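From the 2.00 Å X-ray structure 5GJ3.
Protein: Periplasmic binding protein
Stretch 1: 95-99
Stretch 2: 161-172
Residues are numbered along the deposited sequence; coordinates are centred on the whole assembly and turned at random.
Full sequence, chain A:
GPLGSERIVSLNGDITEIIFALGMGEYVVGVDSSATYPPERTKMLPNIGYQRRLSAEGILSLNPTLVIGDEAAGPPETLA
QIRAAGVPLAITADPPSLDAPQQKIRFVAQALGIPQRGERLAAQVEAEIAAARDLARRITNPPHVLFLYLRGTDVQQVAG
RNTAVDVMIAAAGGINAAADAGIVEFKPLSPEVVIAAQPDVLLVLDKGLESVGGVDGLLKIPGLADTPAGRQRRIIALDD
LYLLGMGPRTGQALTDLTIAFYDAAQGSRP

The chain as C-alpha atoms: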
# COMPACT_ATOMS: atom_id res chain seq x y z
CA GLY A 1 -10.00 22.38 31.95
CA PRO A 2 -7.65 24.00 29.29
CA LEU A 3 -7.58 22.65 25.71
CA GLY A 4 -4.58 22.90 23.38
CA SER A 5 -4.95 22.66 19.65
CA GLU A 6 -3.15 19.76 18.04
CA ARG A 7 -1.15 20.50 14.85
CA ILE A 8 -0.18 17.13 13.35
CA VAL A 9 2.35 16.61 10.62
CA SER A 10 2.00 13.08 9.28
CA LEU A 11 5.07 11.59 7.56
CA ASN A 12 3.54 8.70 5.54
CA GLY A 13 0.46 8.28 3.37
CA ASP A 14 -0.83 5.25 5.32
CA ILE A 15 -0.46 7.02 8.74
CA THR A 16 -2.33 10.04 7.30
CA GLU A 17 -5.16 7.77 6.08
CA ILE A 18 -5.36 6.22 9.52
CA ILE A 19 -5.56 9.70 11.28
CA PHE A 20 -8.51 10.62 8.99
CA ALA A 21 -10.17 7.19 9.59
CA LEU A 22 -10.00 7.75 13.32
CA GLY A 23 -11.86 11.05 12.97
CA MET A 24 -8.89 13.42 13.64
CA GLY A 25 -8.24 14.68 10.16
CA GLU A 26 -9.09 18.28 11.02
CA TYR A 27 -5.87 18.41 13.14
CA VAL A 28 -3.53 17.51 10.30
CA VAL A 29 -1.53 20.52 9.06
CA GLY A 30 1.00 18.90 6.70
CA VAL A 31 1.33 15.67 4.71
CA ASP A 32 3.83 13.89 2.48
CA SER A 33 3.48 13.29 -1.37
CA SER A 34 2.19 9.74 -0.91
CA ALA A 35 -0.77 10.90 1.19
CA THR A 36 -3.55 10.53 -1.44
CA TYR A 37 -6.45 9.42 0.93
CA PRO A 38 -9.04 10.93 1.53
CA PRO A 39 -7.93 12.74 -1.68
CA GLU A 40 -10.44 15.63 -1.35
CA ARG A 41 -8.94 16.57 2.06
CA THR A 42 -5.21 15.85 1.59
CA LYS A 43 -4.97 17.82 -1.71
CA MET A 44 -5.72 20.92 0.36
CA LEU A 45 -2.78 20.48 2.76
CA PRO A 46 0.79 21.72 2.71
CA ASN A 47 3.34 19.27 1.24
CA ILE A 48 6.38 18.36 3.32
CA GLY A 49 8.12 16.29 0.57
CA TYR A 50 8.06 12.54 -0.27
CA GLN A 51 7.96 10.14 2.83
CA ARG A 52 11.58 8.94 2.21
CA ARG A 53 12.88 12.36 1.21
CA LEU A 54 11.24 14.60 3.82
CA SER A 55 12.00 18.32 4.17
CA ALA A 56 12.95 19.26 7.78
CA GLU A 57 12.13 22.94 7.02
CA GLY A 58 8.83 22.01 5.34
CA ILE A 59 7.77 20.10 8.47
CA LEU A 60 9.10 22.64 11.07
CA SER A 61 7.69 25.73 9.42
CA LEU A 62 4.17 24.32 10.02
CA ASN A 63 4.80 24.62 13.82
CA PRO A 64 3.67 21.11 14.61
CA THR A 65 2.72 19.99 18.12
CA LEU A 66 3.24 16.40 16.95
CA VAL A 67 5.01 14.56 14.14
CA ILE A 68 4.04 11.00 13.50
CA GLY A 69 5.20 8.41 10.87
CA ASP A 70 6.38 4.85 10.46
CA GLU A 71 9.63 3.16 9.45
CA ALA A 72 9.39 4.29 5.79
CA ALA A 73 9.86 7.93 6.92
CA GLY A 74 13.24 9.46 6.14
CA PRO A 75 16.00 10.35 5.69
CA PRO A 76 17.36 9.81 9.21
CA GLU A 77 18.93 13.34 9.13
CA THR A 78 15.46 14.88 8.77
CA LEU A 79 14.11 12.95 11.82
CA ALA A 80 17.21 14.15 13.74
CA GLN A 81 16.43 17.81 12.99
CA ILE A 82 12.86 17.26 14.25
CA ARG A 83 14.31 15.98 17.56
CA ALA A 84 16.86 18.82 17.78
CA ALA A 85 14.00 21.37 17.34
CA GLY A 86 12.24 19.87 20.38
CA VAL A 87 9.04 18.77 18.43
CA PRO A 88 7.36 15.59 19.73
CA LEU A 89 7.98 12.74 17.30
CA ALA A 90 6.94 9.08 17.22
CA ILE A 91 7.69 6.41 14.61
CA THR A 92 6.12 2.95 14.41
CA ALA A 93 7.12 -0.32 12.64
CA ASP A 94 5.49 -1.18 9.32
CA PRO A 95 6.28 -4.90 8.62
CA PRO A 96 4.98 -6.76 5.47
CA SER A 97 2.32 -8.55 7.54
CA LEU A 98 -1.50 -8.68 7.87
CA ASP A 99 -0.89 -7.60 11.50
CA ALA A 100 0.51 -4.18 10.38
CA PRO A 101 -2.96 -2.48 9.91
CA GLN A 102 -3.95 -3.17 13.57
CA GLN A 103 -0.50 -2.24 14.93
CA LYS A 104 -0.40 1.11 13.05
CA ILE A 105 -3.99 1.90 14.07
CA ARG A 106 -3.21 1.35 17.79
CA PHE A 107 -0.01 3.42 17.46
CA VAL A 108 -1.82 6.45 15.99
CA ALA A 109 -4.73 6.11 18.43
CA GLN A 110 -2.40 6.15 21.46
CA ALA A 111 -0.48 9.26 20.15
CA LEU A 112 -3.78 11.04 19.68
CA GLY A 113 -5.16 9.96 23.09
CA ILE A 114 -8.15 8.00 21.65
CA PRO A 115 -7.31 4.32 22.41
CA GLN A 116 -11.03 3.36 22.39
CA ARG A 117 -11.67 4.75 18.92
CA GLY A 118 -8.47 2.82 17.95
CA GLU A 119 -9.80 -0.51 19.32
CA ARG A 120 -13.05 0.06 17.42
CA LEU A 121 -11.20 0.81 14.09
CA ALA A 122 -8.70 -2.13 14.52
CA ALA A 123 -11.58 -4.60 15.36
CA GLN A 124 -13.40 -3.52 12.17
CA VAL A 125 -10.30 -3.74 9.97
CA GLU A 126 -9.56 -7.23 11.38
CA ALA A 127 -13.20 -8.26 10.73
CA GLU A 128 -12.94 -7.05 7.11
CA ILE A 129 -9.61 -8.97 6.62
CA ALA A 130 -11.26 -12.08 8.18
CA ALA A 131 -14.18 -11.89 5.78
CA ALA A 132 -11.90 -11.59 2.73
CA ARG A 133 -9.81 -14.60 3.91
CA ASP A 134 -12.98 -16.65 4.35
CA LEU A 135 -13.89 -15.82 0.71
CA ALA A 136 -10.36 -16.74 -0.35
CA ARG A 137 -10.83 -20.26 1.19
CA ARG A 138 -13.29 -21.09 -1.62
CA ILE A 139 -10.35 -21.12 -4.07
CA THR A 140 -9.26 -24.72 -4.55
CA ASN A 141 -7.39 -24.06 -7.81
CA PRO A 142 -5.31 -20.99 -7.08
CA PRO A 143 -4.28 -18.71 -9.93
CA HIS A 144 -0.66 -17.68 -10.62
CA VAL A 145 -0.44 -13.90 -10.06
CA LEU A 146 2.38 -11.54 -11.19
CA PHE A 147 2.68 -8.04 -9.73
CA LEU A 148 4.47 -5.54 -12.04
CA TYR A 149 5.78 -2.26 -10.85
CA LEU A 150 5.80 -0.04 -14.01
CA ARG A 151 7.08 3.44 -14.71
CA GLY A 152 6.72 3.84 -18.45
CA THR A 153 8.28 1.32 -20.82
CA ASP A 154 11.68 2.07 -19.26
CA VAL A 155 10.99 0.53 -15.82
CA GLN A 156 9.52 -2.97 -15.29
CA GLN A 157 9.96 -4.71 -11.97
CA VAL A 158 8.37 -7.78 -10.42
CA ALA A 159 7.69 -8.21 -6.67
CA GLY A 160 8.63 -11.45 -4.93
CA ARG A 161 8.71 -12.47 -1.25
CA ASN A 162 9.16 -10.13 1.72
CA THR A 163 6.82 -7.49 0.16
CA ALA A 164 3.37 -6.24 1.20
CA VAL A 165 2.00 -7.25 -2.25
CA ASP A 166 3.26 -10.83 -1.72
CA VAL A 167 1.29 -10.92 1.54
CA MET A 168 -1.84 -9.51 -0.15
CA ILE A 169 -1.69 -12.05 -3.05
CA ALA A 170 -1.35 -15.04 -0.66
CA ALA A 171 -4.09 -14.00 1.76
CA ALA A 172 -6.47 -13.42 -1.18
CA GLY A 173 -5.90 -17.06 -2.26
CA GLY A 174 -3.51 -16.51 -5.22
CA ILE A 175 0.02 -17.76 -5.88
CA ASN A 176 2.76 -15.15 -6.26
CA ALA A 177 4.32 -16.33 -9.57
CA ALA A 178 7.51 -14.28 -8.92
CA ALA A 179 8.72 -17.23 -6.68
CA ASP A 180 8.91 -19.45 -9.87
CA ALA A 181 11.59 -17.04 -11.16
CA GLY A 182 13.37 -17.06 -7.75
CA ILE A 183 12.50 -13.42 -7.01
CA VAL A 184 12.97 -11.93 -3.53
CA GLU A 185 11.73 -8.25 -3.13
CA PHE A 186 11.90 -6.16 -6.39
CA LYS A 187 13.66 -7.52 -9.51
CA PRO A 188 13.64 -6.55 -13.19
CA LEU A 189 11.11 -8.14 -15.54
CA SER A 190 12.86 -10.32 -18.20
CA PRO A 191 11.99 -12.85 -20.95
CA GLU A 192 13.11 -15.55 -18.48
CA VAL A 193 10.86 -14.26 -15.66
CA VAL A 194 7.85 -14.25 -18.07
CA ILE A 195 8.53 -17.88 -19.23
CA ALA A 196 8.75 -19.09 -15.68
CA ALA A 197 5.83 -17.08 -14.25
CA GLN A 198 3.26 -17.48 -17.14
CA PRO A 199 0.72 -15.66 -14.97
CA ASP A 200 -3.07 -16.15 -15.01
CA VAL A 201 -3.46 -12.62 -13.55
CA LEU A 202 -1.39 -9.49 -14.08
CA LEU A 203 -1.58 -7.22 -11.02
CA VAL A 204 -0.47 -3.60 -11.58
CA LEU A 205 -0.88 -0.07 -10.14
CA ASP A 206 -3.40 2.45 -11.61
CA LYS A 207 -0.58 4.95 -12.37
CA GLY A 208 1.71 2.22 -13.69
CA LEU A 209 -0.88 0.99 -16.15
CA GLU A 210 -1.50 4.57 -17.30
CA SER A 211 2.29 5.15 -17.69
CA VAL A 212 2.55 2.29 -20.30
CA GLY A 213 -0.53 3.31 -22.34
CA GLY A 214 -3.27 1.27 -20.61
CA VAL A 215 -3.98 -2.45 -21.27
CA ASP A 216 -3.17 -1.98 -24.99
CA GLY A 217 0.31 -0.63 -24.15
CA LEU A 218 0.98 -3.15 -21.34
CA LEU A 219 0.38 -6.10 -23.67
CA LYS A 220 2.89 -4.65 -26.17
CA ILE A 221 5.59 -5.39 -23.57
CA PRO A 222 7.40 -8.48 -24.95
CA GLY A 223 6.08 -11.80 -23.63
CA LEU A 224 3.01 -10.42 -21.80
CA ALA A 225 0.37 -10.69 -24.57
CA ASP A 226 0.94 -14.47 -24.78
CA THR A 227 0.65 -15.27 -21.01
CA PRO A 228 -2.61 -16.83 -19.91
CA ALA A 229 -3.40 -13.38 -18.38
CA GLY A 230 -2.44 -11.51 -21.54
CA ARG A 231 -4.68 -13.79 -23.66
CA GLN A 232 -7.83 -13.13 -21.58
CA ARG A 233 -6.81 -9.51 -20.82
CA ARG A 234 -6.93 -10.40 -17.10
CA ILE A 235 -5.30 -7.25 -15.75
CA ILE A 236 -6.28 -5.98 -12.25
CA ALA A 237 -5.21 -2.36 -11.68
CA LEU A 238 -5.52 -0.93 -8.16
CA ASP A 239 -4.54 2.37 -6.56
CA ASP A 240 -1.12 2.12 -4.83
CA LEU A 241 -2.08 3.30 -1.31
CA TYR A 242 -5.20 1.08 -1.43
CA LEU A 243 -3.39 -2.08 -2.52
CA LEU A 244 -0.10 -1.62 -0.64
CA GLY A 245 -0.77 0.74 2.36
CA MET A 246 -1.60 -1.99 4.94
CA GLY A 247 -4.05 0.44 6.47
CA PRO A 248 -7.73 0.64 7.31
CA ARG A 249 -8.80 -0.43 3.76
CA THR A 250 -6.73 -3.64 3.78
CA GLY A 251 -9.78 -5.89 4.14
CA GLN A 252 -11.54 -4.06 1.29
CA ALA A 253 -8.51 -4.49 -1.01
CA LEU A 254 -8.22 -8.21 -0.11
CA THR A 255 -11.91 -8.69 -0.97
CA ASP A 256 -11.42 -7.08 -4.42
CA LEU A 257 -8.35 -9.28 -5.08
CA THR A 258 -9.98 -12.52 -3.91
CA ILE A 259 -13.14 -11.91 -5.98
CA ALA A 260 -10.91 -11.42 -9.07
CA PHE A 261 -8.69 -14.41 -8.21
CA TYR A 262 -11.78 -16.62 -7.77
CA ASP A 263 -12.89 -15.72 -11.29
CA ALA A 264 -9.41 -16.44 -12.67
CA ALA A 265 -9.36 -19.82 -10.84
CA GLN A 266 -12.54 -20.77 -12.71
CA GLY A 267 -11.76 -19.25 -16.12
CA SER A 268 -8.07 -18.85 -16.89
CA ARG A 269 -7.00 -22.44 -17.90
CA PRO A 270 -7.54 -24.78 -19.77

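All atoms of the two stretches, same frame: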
# COMPACT_ATOMS: atom_id res chain seq x y z
N PRO A 95 5.89 -3.62 9.22
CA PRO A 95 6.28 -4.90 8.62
C PRO A 95 5.34 -5.31 7.44
O PRO A 95 4.18 -4.86 7.39
CB PRO A 95 6.13 -5.87 9.80
CG PRO A 95 5.00 -5.26 10.62
CD PRO A 95 5.40 -3.80 10.59
N PRO A 96 5.83 -6.14 6.51
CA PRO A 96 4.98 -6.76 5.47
C PRO A 96 4.17 -7.93 6.07
O PRO A 96 4.53 -9.09 5.91
CB PRO A 96 6.02 -7.25 4.44
CG PRO A 96 7.23 -7.56 5.29
CD PRO A 96 7.26 -6.47 6.33
N SER A 97 3.06 -7.61 6.73
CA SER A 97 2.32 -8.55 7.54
C SER A 97 0.85 -8.08 7.59
O SER A 97 0.59 -6.85 7.60
CB SER A 97 2.93 -8.48 8.94
OG SER A 97 2.02 -8.95 9.91
N LEU A 98 -0.10 -9.02 7.67
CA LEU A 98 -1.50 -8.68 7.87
C LEU A 98 -1.79 -8.20 9.30
O LEU A 98 -2.88 -7.76 9.56
CB LEU A 98 -2.44 -9.85 7.54
CG LEU A 98 -2.62 -10.07 6.04
CD1 LEU A 98 -3.60 -11.20 5.87
CD2 LEU A 98 -3.15 -8.84 5.36
N ASP A 99 -0.82 -8.28 10.19
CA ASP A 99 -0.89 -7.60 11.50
C ASP A 99 -0.53 -6.09 11.51
O ASP A 99 -0.81 -5.39 12.49
CB ASP A 99 0.06 -8.31 12.47
CG ASP A 99 -0.47 -9.65 12.91
OD1 ASP A 99 -1.70 -9.86 12.83
OD2 ASP A 99 0.35 -10.49 13.35
N ARG A 161 8.97 -12.31 -2.69
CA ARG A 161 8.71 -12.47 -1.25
C ARG A 161 9.30 -11.32 -0.43
O ARG A 161 10.10 -10.51 -0.95
CB ARG A 161 9.15 -13.86 -0.74
CG ARG A 161 8.32 -14.96 -1.39
CD ARG A 161 8.23 -16.26 -0.60
NE ARG A 161 7.83 -17.37 -1.47
CZ ARG A 161 7.85 -18.67 -1.13
NH1 ARG A 161 8.23 -19.05 0.09
NH2 ARG A 161 7.48 -19.59 -2.01
N ASN A 162 8.85 -11.25 0.83
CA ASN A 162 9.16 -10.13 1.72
C ASN A 162 8.67 -8.75 1.19
O ASN A 162 9.37 -7.75 1.31
CB ASN A 162 10.66 -10.11 2.11
CG ASN A 162 10.91 -9.32 3.39
OD1 ASN A 162 10.26 -9.57 4.41
ND2 ASN A 162 11.83 -8.36 3.34
N THR A 163 7.48 -8.73 0.59
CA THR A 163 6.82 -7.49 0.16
C THR A 163 5.37 -7.54 0.66
O THR A 163 4.76 -8.63 0.80
CB THR A 163 6.80 -7.32 -1.40
OG1 THR A 163 6.04 -8.39 -2.00
CG2 THR A 163 8.22 -7.31 -2.01
N ALA A 164 4.80 -6.35 0.90
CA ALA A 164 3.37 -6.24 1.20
C ALA A 164 2.54 -6.92 0.11
O ALA A 164 1.54 -7.55 0.44
CB ALA A 164 2.96 -4.77 1.29
N VAL A 165 2.90 -6.75 -1.17
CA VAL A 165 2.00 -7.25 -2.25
C VAL A 165 2.01 -8.79 -2.22
O VAL A 165 0.96 -9.43 -2.45
CB VAL A 165 2.29 -6.66 -3.65
CG1 VAL A 165 3.64 -7.10 -4.19
CG2 VAL A 165 1.16 -7.02 -4.65
N ASP A 166 3.16 -9.37 -1.87
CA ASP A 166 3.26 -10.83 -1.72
C ASP A 166 2.27 -11.32 -0.66
O ASP A 166 1.51 -12.28 -0.89
CB ASP A 166 4.68 -11.23 -1.34
CG ASP A 166 4.85 -12.73 -1.30
OD1 ASP A 166 4.69 -13.40 -2.34
OD2 ASP A 166 5.13 -13.25 -0.21
N VAL A 167 2.23 -10.61 0.46
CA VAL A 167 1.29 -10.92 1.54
C VAL A 167 -0.17 -10.76 1.08
O VAL A 167 -1.04 -11.60 1.40
CB VAL A 167 1.59 -10.07 2.82
CG1 VAL A 167 0.50 -10.27 3.86
CG2 VAL A 167 2.93 -10.44 3.41
N MET A 168 -0.47 -9.69 0.35
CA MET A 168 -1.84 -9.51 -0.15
C MET A 168 -2.27 -10.64 -1.15
O MET A 168 -3.38 -11.13 -1.08
CB MET A 168 -2.00 -8.13 -0.81
CG MET A 168 -1.64 -6.94 0.10
SD MET A 168 -2.95 -6.72 1.32
CE MET A 168 -4.24 -5.95 0.30
N ILE A 169 -1.38 -10.99 -2.08
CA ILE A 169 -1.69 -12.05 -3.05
C ILE A 169 -2.03 -13.35 -2.32
O ILE A 169 -3.04 -13.97 -2.61
CB ILE A 169 -0.55 -12.26 -4.06
CG1 ILE A 169 -0.49 -11.03 -5.00
CG2 ILE A 169 -0.84 -13.52 -4.93
CD1 ILE A 169 0.76 -10.97 -5.85
N ALA A 170 -1.18 -13.74 -1.36
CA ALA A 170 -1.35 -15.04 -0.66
C ALA A 170 -2.62 -15.06 0.17
O ALA A 170 -3.41 -15.99 0.06
CB ALA A 170 -0.15 -15.39 0.22
N ALA A 171 -2.86 -14.01 0.94
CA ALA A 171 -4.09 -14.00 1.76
C ALA A 171 -5.34 -13.95 0.92
O ALA A 171 -6.38 -14.36 1.38
CB ALA A 171 -4.07 -12.85 2.76
N ALA A 172 -5.28 -13.41 -0.30
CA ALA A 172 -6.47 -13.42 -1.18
C ALA A 172 -6.64 -14.75 -1.95
O ALA A 172 -7.57 -14.91 -2.76
CB ALA A 172 -6.43 -12.23 -2.16

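Packing between a loop and a helix need not rely on polar bonds, and the contact between residues 95-99 and 161-172 is a compact example: no hydrogen bond crosses it, and shape and apolar surface do the work over 309 Å², both sides summed. Pro96 covers the most. Its CA-to-CB bond points toward the other stretch, and its ring lies against the start of the helix, with CB 3.8 Å from Thr163 C and CG 3.7 Å from Asn162 OD1. The proline ring is apolar and compact, so its carbons can pack against Thr163 and Asn162 by van der Waals contact alone. Thr163, whose C atom the ring touches, is the N-cap residue: its OG1 accepts from Asp166 N at 3.0 Å.

Leu98 takes over farther along. Its CA-to-CB bond runs sideways, but with chi1 m and chi2 t the end of the side chain comes nearer, placing CG 3.8 Å from Val167 CG1 and CD1 3.6 Å from Ala171 CB. Val167 and Ala171 lie one helical turn apart, joined by the bond from Ala171 N to Val167 O, so both present CB to the loop. Val167 serves both loop residues: its CG2 lies 3.3 Å from Pro96 O, while CG1 meets Leu98. The methyl of Ala171 is the whole of its side chain, and Leu98 CD1 packs directly against it.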